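Local coordinates for protein packaging enzyme P4 (Pseudomonas phage phi13, PDB 4BLP) that probably hydrolyses nucleoside triphosphates as a hexameric RecA-like helicase motor, using that energy to package viral RNA, at residues Leu67-Asp78 and Ala108-Leu119; Leu201-Ile212 and Ile245-Ala256. All coordinates share one frame; numbering follows the deposited sequence.

Overall arrangement
Two contacts follow one another along the chain: interaction 1 (67-78 with 108-119) closes before interaction 2 (201-212 with 245-256) opens, and their centres lie about 19 Å apart. Interaction 1 belongs to a three-stranded antiparallel sheet, interaction 2 to the eight-stranded mixed sheet of the P-loop NTPase core. Helices 193-205 and 233-248, whose C-terminal ends belong to interaction 2, also pack against interaction 1. Direct packing is measurable: Phe68 CD1 is 3.6 Å from Ile245 CD1, and Leu201 CD1 is 4.0 Å from both Val77 CG2 and Val110 CG2. The small sheet is thus packed directly on helices that cover the NTPase sheet. Interaction 1 also reaches neighbouring subunits of the six-chain assembly, whereas interaction 2 stays within its own chain.

Interaction 1: Leu67-Asp78 and Ala108-Leu119; sequences LFAVGSIPLVVD and AVVFVPQQNNVL
Val76 and Phe111 face each other as a hydrogen-bonded antiparallel pair, and their side chains lie side by side, pointing the same way. Val76 N donates to Phe111 O at 2.8 Å, nearly in line with the carbonyl, and Phe111 N returns a bond to Val76 O at 3.0 Å. Followed outward, the Val76 side chain first sets its CB over one face of the Phe111 ring, 3.9 Å from the centroid and 24° off the ring normal, which qualifies as a CH-pi contact. From there CG1, anti to the backbone N (chi1 172°), continues to the far end of the ring and stops 3.5 Å from Phe111 CZ. The other branch, CG2, turns to Pro113 and meets its CG at 3.7 Å. Phe111 brings its ring under this valine by placing CG between its backbone N and carbonyl carbon.

Beyond the pair, Asp78 N bonds to Val109 O, with the donor tilted 31° from the carbonyl plane, while the Asp78 carboxylate caps the following helix through Ala81 N and also binds Ser64. At the other end Pro74 is wedged among apolar groups. Its CB sits only 3.4 Å from Val118 CG1, tighter than usual carbon contact, and 3.9 Å from Leu119 CG. Pro74 O is buried here without a hydrogen-bond partner, although Val112 CA offers a CA-H...O contact. Leu119 CD1 reaches Ala69 CB, and the Leu67 side chain crosses the Pro113 ring at about a right angle, its CD1 nearest to CG.

Strands 65-70 and 73-78, joined by a type II' turn from Val70 to Ile73, form a beta hairpin, and strand 110-111 adds to it as the third member of an antiparallel sheet.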
loop_
_atom_site.group_PDB
_atom_site.type_symbol
_atom_site.label_atom_id
_atom_site.label_comp_id
_atom_site.label_asym_id
_atom_site.label_seq_id
_atom_site.Cartn_x
_atom_site.Cartn_y
_atom_site.Cartn_z
ATOM N N LEU D 67 -28.918 2.497 1.239
ATOM C CA LEU D 67 -27.504 2.128 1.298
ATOM C C LEU D 67 -26.654 3.353 0.961
ATOM O O LEU D 67 -26.940 4.060 -0.014
ATOM C CB LEU D 67 -27.226 1.017 0.259
ATOM C CG LEU D 67 -25.766 0.549 0.120
ATOM C CD1 LEU D 67 -25.318 -0.238 1.399
ATOM C CD2 LEU D 67 -25.619 -0.345 -1.138
ATOM N N PHE D 68 -25.613 3.613 1.751
ATOM C CA PHE D 68 -24.673 4.699 1.479
ATOM C C PHE D 68 -23.309 4.282 2.014
ATOM O O PHE D 68 -23.133 3.139 2.462
ATOM C CB PHE D 68 -25.164 6.033 2.081
ATOM C CG PHE D 68 -25.300 6.097 3.597
ATOM C CD1 PHE D 68 -26.371 5.478 4.247
ATOM C CD2 PHE D 68 -24.409 6.847 4.359
ATOM C CE1 PHE D 68 -26.533 5.595 5.645
ATOM C CE2 PHE D 68 -24.581 6.976 5.741
ATOM C CZ PHE D 68 -25.617 6.319 6.381
ATOM N N ALA D 69 -22.327 5.187 1.943
ATOM C CA ALA D 69 -21.005 4.817 2.419
ATOM C C ALA D 69 -20.292 5.996 2.997
ATOM O O ALA D 69 -20.496 7.124 2.535
ATOM C CB ALA D 69 -20.178 4.246 1.239
ATOM N N VAL D 70 -19.403 5.735 3.961
ATOM C CA VAL D 70 -18.469 6.774 4.449
ATOM C C VAL D 70 -17.080 6.127 4.288
ATOM O O VAL D 70 -16.804 5.089 4.907
ATOM C CB VAL D 70 -18.787 7.305 5.869
ATOM C CG1 VAL D 70 -20.110 8.092 5.905
ATOM C CG2 VAL D 70 -18.755 6.238 6.919
ATOM N N GLY D 71 -16.251 6.669 3.388
ATOM C CA GLY D 71 -14.994 5.998 3.042
ATOM C C GLY D 71 -15.335 4.621 2.476
ATOM O O GLY D 71 -16.284 4.480 1.679
ATOM N N SER D 72 -14.657 3.596 2.960
ATOM C CA SER D 72 -14.907 2.226 2.485
ATOM C C SER D 72 -15.973 1.531 3.365
ATOM O O SER D 72 -16.227 0.335 3.183
ATOM C CB SER D 72 -13.599 1.432 2.516
ATOM O OG SER D 72 -13.145 1.331 3.858
ATOM N N ILE D 73 -16.587 2.274 4.298
ATOM C CA ILE D 73 -17.562 1.674 5.224
ATOM C C ILE D 73 -18.957 1.755 4.625
ATOM O O ILE D 73 -19.481 2.860 4.493
ATOM C CB ILE D 73 -17.542 2.412 6.609
ATOM C CG1 ILE D 73 -16.139 2.410 7.257
ATOM C CG2 ILE D 73 -18.620 1.811 7.567
ATOM C CD1 ILE D 73 -15.936 3.606 8.233
ATOM N N PRO D 74 -19.592 0.610 4.319
ATOM C CA PRO D 74 -20.979 0.665 3.845
ATOM C C PRO D 74 -21.909 0.842 5.038
ATOM O O PRO D 74 -21.669 0.272 6.119
ATOM C CB PRO D 74 -21.197 -0.718 3.214
ATOM C CG PRO D 74 -20.288 -1.647 4.010
ATOM C CD PRO D 74 -19.107 -0.789 4.481
ATOM N N LEU D 75 -22.987 1.591 4.839
ATOM C CA LEU D 75 -23.964 1.819 5.915
ATOM C C LEU D 75 -25.352 1.758 5.337
ATOM O O LEU D 75 -25.566 2.060 4.159
ATOM C CB LEU D 75 -23.767 3.224 6.509
ATOM C CG LEU D 75 -22.461 3.455 7.300
ATOM C CD1 LEU D 75 -22.291 4.934 7.599
ATOM C CD2 LEU D 75 -22.452 2.632 8.603
ATOM N N VAL D 76 -26.295 1.384 6.196
ATOM C CA VAL D 76 -27.700 1.408 5.811
ATOM C C VAL D 76 -28.458 2.146 6.883
ATOM O O VAL D 76 -28.213 1.928 8.075
ATOM C CB VAL D 76 -28.266 -0.025 5.624
ATOM C CG1 VAL D 76 -29.793 0.016 5.406
ATOM C CG2 VAL D 76 -27.596 -0.731 4.447
ATOM N N VAL D 77 -29.359 3.021 6.482
ATOM C CA VAL D 77 -30.314 3.604 7.420
ATOM C C VAL D 77 -31.684 2.948 7.073
ATOM O O VAL D 77 -32.034 2.839 5.880
ATOM C CB VAL D 77 -30.367 5.151 7.440
ATOM C CG1 VAL D 77 -30.660 5.710 6.059
ATOM C CG2 VAL D 77 -31.422 5.648 8.458
ATOM N N ASP D 78 -32.407 2.461 8.083
ATOM C CA ASP D 78 -33.749 1.914 7.829
ATOM C C ASP D 78 -34.767 2.958 8.289
ATOM O O ASP D 78 -34.855 3.273 9.481
ATOM C CB ASP D 78 -33.964 0.551 8.505
ATOM C CG ASP D 78 -35.295 -0.067 8.020
ATOM O OD1 ASP D 78 -36.352 0.414 8.438
ATOM O OD2 ASP D 78 -35.267 -0.908 7.086
ATOM N N ALA D 108 -30.883 -1.544 14.606
ATOM C CA ALA D 108 -31.661 -1.650 13.367
ATOM C C ALA D 108 -31.762 -0.334 12.582
ATOM O O ALA D 108 -32.120 -0.343 11.387
ATOM C CB ALA D 108 -33.070 -2.131 13.702
ATOM N N VAL D 109 -31.533 0.805 13.257
ATOM C CA VAL D 109 -31.736 2.122 12.647
ATOM C C VAL D 109 -30.596 2.447 11.666
ATOM O O VAL D 109 -30.866 2.927 10.584
ATOM C CB VAL D 109 -31.880 3.238 13.723
ATOM C CG1 VAL D 109 -32.032 4.632 13.059
ATOM C CG2 VAL D 109 -33.067 2.954 14.651
ATOM N N VAL D 110 -29.327 2.268 12.105
ATOM C CA VAL D 110 -28.151 2.490 11.235
ATOM C C VAL D 110 -27.262 1.307 11.483
ATOM O O VAL D 110 -26.977 0.991 12.659
ATOM C CB VAL D 110 -27.393 3.818 11.505
ATOM C CG1 VAL D 110 -26.117 3.914 10.637
ATOM C CG2 VAL D 110 -28.296 5.037 11.288
ATOM N N PHE D 111 -26.834 0.639 10.425
ATOM C CA PHE D 111 -25.976 -0.526 10.620
ATOM C C PHE D 111 -25.077 -0.731 9.434
ATOM O O PHE D 111 -25.365 -0.237 8.325
ATOM C CB PHE D 111 -26.833 -1.810 10.856
ATOM C CG PHE D 111 -27.791 -2.158 9.717
ATOM C CD1 PHE D 111 -29.074 -1.601 9.666
ATOM C CD2 PHE D 111 -27.392 -3.001 8.685
ATOM C CE1 PHE D 111 -29.948 -1.895 8.605
ATOM C CE2 PHE D 111 -28.245 -3.279 7.609
ATOM C CZ PHE D 111 -29.530 -2.728 7.579
ATOM N N VAL D 112 -23.997 -1.477 9.662
ATOM C CA VAL D 112 -23.154 -1.928 8.550
ATOM C C VAL D 112 -23.804 -3.197 7.955
ATOM O O VAL D 112 -23.916 -4.220 8.667
ATOM C CB VAL D 112 -21.702 -2.220 9.007
ATOM C CG1 VAL D 112 -20.862 -2.759 7.820
ATOM C CG2 VAL D 112 -21.073 -0.948 9.581
ATOM N N PRO D 113 -24.220 -3.176 6.666
ATOM C CA PRO D 113 -24.804 -4.398 6.055
ATOM C C PRO D 113 -23.678 -5.408 5.902
ATOM O O PRO D 113 -22.550 -5.041 5.508
ATOM C CB PRO D 113 -25.366 -3.918 4.713
ATOM C CG PRO D 113 -24.447 -2.726 4.335
ATOM C CD PRO D 113 -24.147 -2.059 5.698
ATOM N N GLN D 114 -23.974 -6.681 6.240
ATOM C CA GLN D 114 -22.890 -7.666 6.314
ATOM C C GLN D 114 -22.720 -8.561 5.085
ATOM O O GLN D 114 -21.840 -9.440 5.077
ATOM C CB GLN D 114 -23.045 -8.503 7.590
ATOM C CG GLN D 114 -22.800 -7.643 8.888
ATOM C CD GLN D 114 -21.455 -6.917 8.917
ATOM O OE1 GLN D 114 -20.443 -7.382 8.382
ATOM N NE2 GLN D 114 -21.392 -5.783 9.567
ATOM N N GLN D 115 -23.443 -8.238 3.997
ATOM C CA GLN D 115 -23.194 -8.909 2.720
ATOM C C GLN D 115 -21.727 -8.684 2.325
ATOM O O GLN D 115 -21.236 -7.535 2.360
ATOM C CB GLN D 115 -24.112 -8.268 1.647
ATOM C CG GLN D 115 -23.691 -8.531 0.180
ATOM C CD GLN D 115 -23.887 -9.925 -0.378
ATOM O OE1 GLN D 115 -23.454 -10.179 -1.499
ATOM N NE2 GLN D 115 -24.530 -10.865 0.350
ATOM N N ASN D 116 -21.051 -9.735 1.906
ATOM C CA ASN D 116 -19.664 -9.569 1.427
ATOM C C ASN D 116 -19.623 -8.623 0.207
ATOM O O ASN D 116 -20.485 -8.731 -0.676
ATOM C CB ASN D 116 -19.099 -10.942 1.015
ATOM C CG ASN D 116 -17.673 -10.892 0.549
ATOM O OD1 ASN D 116 -16.787 -10.422 1.263
ATOM N ND2 ASN D 116 -17.447 -11.296 -0.689
ATOM N N ASN D 117 -18.629 -7.670 0.165
ATOM C CA ASN D 117 -18.489 -6.774 -1.012
ATOM C C ASN D 117 -19.819 -6.128 -1.378
ATOM O O ASN D 117 -20.201 -6.059 -2.561
ATOM C CB ASN D 117 -17.996 -7.598 -2.208
ATOM C CG ASN D 117 -16.588 -8.080 -2.051
ATOM O OD1 ASN D 117 -15.821 -7.532 -1.259
ATOM N ND2 ASN D 117 -16.218 -9.077 -2.845
ATOM N N VAL D 118 -20.539 -5.628 -0.369
ATOM C CA VAL D 118 -21.883 -5.074 -0.561
ATOM C C VAL D 118 -21.921 -3.837 -1.495
ATOM O O VAL D 118 -22.948 -3.599 -2.119
ATOM C CB VAL D 118 -22.529 -4.770 0.816
ATOM C CG1 VAL D 118 -21.859 -3.568 1.495
ATOM C CG2 VAL D 118 -24.039 -4.567 0.681
ATOM N N LEU D 119 -20.833 -3.076 -1.598
ATOM C CA LEU D 119 -20.876 -1.890 -2.470
ATOM C C LEU D 119 -20.517 -2.171 -3.950
ATOM O O LEU D 119 -20.442 -1.226 -4.758
ATOM C CB LEU D 119 -19.868 -0.834 -1.930
ATOM C CG LEU D 119 -20.228 -0.268 -0.538
ATOM C CD1 LEU D 119 -19.100 0.653 -0.029
ATOM C CD2 LEU D 119 -21.550 0.514 -0.588
#

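Interaction 2: Leu201-Ile212 and Ile245-Ala256; sequences LLLATADYRVVI and ICAELGVLLVAA. With GOL (glycerol), chain J.
Neighbouring parallel strands of the P-loop NTPase sheet, 210-213 and 252-257, meet here with the ends of the helices that precede them, as in a RecA-like alpha/beta core. Ile212 N donates to Val254 O at 2.8 Å, and Ala256 N to Ile212 O at 3.0 Å, nearly straight (169°); the bond from Val254 N to Val210 O is weak. Under helix 193-205, Leu253 CD2 fits against both Val210 CG1 and Ala204 CB, 3.7 Å from each. Leu201 crosses Leu249 and Val251 at about right angles: its CD1 meets Leu249 CD1, its CD2 meets Val251 CG2.

Thr205 OG1 stands beside its own backbone N (chi1 -62°) and bonds to Leu201 O, which also takes Thr205 N from the opposite face of its plane. One water donates to both Thr205 OG1 and Leu249 O, bridging the two helix ends. Bends at chi2 and chi3 bring the Arg209 guanidinium in so that one of its faces lies against Leu252 CD2, off-centre toward the rim. A glycerol, probably from crystallisation, lies at the guanidinium edge: its O2 accepts from Arg209 NH1 at 2.7 Å and NH2 at 2.9 Å, while its O3 accepts from Leu252 N.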
loop_
_atom_site.group_PDB
_atom_site.type_symbol
_atom_site.label_atom_id
_atom_site.label_comp_id
_atom_site.label_asym_id
_atom_site.label_seq_id
_atom_site.Cartn_x
_atom_site.Cartn_y
_atom_site.Cartn_z
ATOM N N LEU D 201 -29.904 10.627 14.556
ATOM C CA LEU D 201 -31.120 10.649 13.712
ATOM C C LEU D 201 -32.378 10.473 14.557
ATOM O O LEU D 201 -33.393 11.114 14.278
ATOM C CB LEU D 201 -31.052 9.555 12.635
ATOM C CG LEU D 201 -29.921 9.801 11.597
ATOM C CD1 LEU D 201 -29.850 8.627 10.603
ATOM C CD2 LEU D 201 -30.196 11.153 10.832
ATOM N N LEU D 202 -32.331 9.600 15.578
ATOM C CA LEU D 202 -33.507 9.412 16.452
ATOM C C LEU D 202 -33.855 10.695 17.209
ATOM O O LEU D 202 -35.027 11.116 17.221
ATOM C CB LEU D 202 -33.259 8.250 17.432
ATOM C CG LEU D 202 -33.401 6.858 16.801
ATOM C CD1 LEU D 202 -32.653 5.785 17.690
ATOM C CD2 LEU D 202 -34.868 6.497 16.666
ATOM N N LEU D 203 -32.865 11.326 17.821
ATOM C CA LEU D 203 -33.071 12.569 18.560
ATOM C C LEU D 203 -33.561 13.693 17.644
ATOM O O LEU D 203 -34.505 14.372 17.986
ATOM C CB LEU D 203 -31.766 12.991 19.232
ATOM C CG LEU D 203 -31.399 12.156 20.467
ATOM C CD1 LEU D 203 -29.956 12.357 20.788
ATOM C CD2 LEU D 203 -32.328 12.500 21.699
ATOM N N ALA D 204 -32.950 13.863 16.466
ATOM C CA ALA D 204 -33.373 14.929 15.544
ATOM C C ALA D 204 -34.797 14.672 15.029
ATOM O O ALA D 204 -35.613 15.607 14.938
ATOM C CB ALA D 204 -32.378 15.027 14.387
ATOM N N THR D 205 -35.126 13.400 14.734
ATOM C CA THR D 205 -36.475 13.036 14.258
ATOM C C THR D 205 -37.497 13.331 15.369
ATOM O O THR D 205 -38.647 13.738 15.065
ATOM C CB THR D 205 -36.496 11.562 13.795
ATOM O OG1 THR D 205 -35.582 11.438 12.686
ATOM C CG2 THR D 205 -37.889 11.090 13.318
ATOM N N ALA D 206 -37.064 13.139 16.650
ATOM C CA ALA D 206 -37.889 13.416 17.852
ATOM C C ALA D 206 -37.892 14.896 18.235
ATOM O O ALA D 206 -38.330 15.251 19.343
ATOM C CB ALA D 206 -37.400 12.572 19.018
ATOM N N ASP D 207 -37.416 15.755 17.323
ATOM C CA ASP D 207 -37.433 17.225 17.405
ATOM C C ASP D 207 -36.492 17.816 18.472
ATOM O O ASP D 207 -36.752 18.911 18.985
ATOM C CB ASP D 207 -38.875 17.774 17.630
ATOM C CG ASP D 207 -39.063 19.214 17.162
ATOM O OD1 ASP D 207 -38.312 19.654 16.248
ATOM O OD2 ASP D 207 -39.917 19.918 17.743
ATOM N N TYR D 208 -35.389 17.109 18.785
ATOM C CA TYR D 208 -34.347 17.652 19.645
ATOM C C TYR D 208 -33.355 18.429 18.798
ATOM O O TYR D 208 -32.998 17.979 17.703
ATOM C CB TYR D 208 -33.565 16.522 20.355
ATOM C CG TYR D 208 -34.308 15.841 21.466
ATOM C CD1 TYR D 208 -35.245 14.848 21.199
ATOM C CD2 TYR D 208 -34.044 16.151 22.789
ATOM C CE1 TYR D 208 -35.961 14.232 22.226
ATOM C CE2 TYR D 208 -34.729 15.521 23.828
ATOM C CZ TYR D 208 -35.713 14.587 23.538
ATOM O OH TYR D 208 -36.370 13.939 24.560
ATOM N N ARG D 209 -32.843 19.542 19.335
ATOM C CA ARG D 209 -31.697 20.204 18.721
ATOM C C ARG D 209 -30.519 19.415 19.233
ATOM O O ARG D 209 -30.194 19.522 20.419
ATOM C CB ARG D 209 -31.583 21.706 19.102
ATOM C CG ARG D 209 -30.247 22.336 18.612
ATOM C CD ARG D 209 -30.051 22.293 17.077
ATOM N NE ARG D 209 -31.132 23.013 16.394
ATOM C CZ ARG D 209 -31.949 22.483 15.495
ATOM N NH1 ARG D 209 -31.746 21.247 15.048
ATOM N NH2 ARG D 209 -32.952 23.198 15.001
ATOM N N VAL D 210 -29.912 18.612 18.360
ATOM C CA VAL D 210 -28.837 17.709 18.775
ATOM C C VAL D 210 -27.516 18.165 18.189
ATOM O O VAL D 210 -27.416 18.494 16.998
ATOM C CB VAL D 210 -29.175 16.211 18.417
ATOM C CG1 VAL D 210 -29.666 16.045 16.989
ATOM C CG2 VAL D 210 -27.994 15.269 18.682
ATOM N N VAL D 211 -26.492 18.157 19.035
ATOM C CA VAL D 211 -25.119 18.514 18.642
ATOM C C VAL D 211 -24.266 17.291 18.874
ATOM O O VAL D 211 -24.452 16.613 19.881
ATOM C CB VAL D 211 -24.644 19.727 19.495
ATOM C CG1 VAL D 211 -23.114 19.849 19.492
ATOM C CG2 VAL D 211 -25.354 21.020 19.047
ATOM N N ILE D 212 -23.324 17.024 17.977
ATOM C CA ILE D 212 -22.404 15.892 18.123
ATOM C C ILE D 212 -21.014 16.410 18.434
ATOM O O ILE D 212 -20.414 17.120 17.627
ATOM C CB ILE D 212 -22.389 14.974 16.880
ATOM C CG1 ILE D 212 -23.838 14.443 16.628
ATOM C CG2 ILE D 212 -21.419 13.803 17.089
ATOM C CD1 ILE D 212 -24.225 14.506 15.184
ATOM N N ILE D 245 -28.139 12.194 3.682
ATOM C CA ILE D 245 -29.010 11.244 4.423
ATOM C C ILE D 245 -29.888 12.090 5.361
ATOM O O ILE D 245 -31.103 11.887 5.439
ATOM C CB ILE D 245 -28.163 10.197 5.228
ATOM C CG1 ILE D 245 -27.555 9.162 4.264
ATOM C CG2 ILE D 245 -28.981 9.565 6.399
ATOM C CD1 ILE D 245 -28.632 8.208 3.563
ATOM N N CYS D 246 -29.282 13.063 6.059
ATOM C CA CYS D 246 -30.083 13.953 6.938
ATOM C C CYS D 246 -31.160 14.708 6.120
ATOM O O CYS D 246 -32.315 14.817 6.560
ATOM C CB CYS D 246 -29.185 14.952 7.655
ATOM S SG CYS D 246 -28.072 14.217 8.867
ATOM N N ALA D 247 -30.778 15.231 4.940
ATOM C CA ALA D 247 -31.717 15.966 4.089
ATOM C C ALA D 247 -32.873 15.044 3.679
ATOM O O ALA D 247 -34.027 15.463 3.722
ATOM C CB ALA D 247 -31.003 16.528 2.856
ATOM N N GLU D 248 -32.563 13.795 3.260
ATOM C CA GLU D 248 -33.607 12.833 2.854
ATOM C C GLU D 248 -34.601 12.571 4.015
ATOM O O GLU D 248 -35.803 12.399 3.788
ATOM C CB GLU D 248 -32.930 11.519 2.404
ATOM C CG GLU D 248 -33.913 10.390 2.100
ATOM C CD GLU D 248 -34.884 10.647 0.965
ATOM O OE1 GLU D 248 -34.623 11.534 0.121
ATOM O OE2 GLU D 248 -35.905 9.934 0.903
ATOM N N LEU D 249 -34.080 12.542 5.253
ATOM C CA LEU D 249 -34.888 12.239 6.449
ATOM C C LEU D 249 -35.520 13.509 7.067
ATOM O O LEU D 249 -36.232 13.404 8.070
ATOM C CB LEU D 249 -33.994 11.503 7.473
ATOM C CG LEU D 249 -33.376 10.169 6.946
ATOM C CD1 LEU D 249 -32.379 9.607 7.926
ATOM C CD2 LEU D 249 -34.494 9.135 6.630
ATOM N N GLY D 250 -35.269 14.663 6.447
ATOM C CA GLY D 250 -35.825 15.952 6.875
ATOM C C GLY D 250 -35.354 16.405 8.254
ATOM O O GLY D 250 -36.083 17.090 8.970
ATOM N N VAL D 251 -34.115 16.089 8.611
ATOM C CA VAL D 251 -33.568 16.473 9.911
ATOM C C VAL D 251 -32.338 17.336 9.733
ATOM O O VAL D 251 -31.733 17.360 8.652
ATOM C CB VAL D 251 -33.240 15.235 10.806
ATOM C CG1 VAL D 251 -34.508 14.425 11.108
ATOM C CG2 VAL D 251 -32.126 14.347 10.193
ATOM N N LEU D 252 -31.941 18.002 10.826
ATOM C CA LEU D 252 -30.699 18.767 10.850
ATOM C C LEU D 252 -29.835 18.249 11.987
ATOM O O LEU D 252 -30.308 18.190 13.138
ATOM C CB LEU D 252 -30.960 20.281 11.017
ATOM C CG LEU D 252 -29.693 21.129 11.211
ATOM C CD1 LEU D 252 -28.863 21.169 9.919
ATOM C CD2 LEU D 252 -30.080 22.585 11.554
ATOM N N LEU D 253 -28.603 17.850 11.679
ATOM C CA LEU D 253 -27.621 17.456 12.684
ATOM C C LEU D 253 -26.554 18.528 12.724
ATOM O O LEU D 253 -26.239 19.112 11.685
ATOM C CB LEU D 253 -26.946 16.082 12.389
ATOM C CG LEU D 253 -27.878 14.872 12.394
ATOM C CD1 LEU D 253 -27.092 13.569 12.200
ATOM C CD2 LEU D 253 -28.730 14.830 13.642
ATOM N N VAL D 254 -26.004 18.784 13.913
ATOM C CA VAL D 254 -24.933 19.765 14.104
ATOM C C VAL D 254 -23.736 18.983 14.616
ATOM O O VAL D 254 -23.912 18.167 15.524
ATOM C CB VAL D 254 -25.326 20.910 15.057
ATOM C CG1 VAL D 254 -24.152 21.895 15.219
ATOM C CG2 VAL D 254 -26.581 21.633 14.531
ATOM N N ALA D 255 -22.551 19.154 14.026
ATOM C CA ALA D 255 -21.403 18.389 14.532
ATOM C C ALA D 255 -20.147 19.229 14.588
ATOM O O ALA D 255 -19.895 19.971 13.644
ATOM C CB ALA D 255 -21.161 17.187 13.635
ATOM N N ALA D 256 -19.343 19.072 15.661
ATOM C CA ALA D 256 -18.025 19.717 15.760
ATOM C C ALA D 256 -17.012 18.899 14.965
ATOM O O ALA D 256 -17.020 17.659 15.026
ATOM C CB ALA D 256 -17.582 19.819 17.225
HETATM C C1 GOL J . -34.911 20.074 15.944
HETATM O O1 GOL J . -35.813 21.167 16.045
HETATM C C2 GOL J . -34.723 19.727 14.486
HETATM O O2 GOL J . -34.135 20.850 13.818
HETATM C C3 GOL J . -33.859 18.503 14.279
HETATM O O3 GOL J . -33.948 18.057 12.923
HETATM O O HOH W 1 -36.724 11.639 10.135
HETATM O O HOH W 2 -29.779 19.256 15.575
#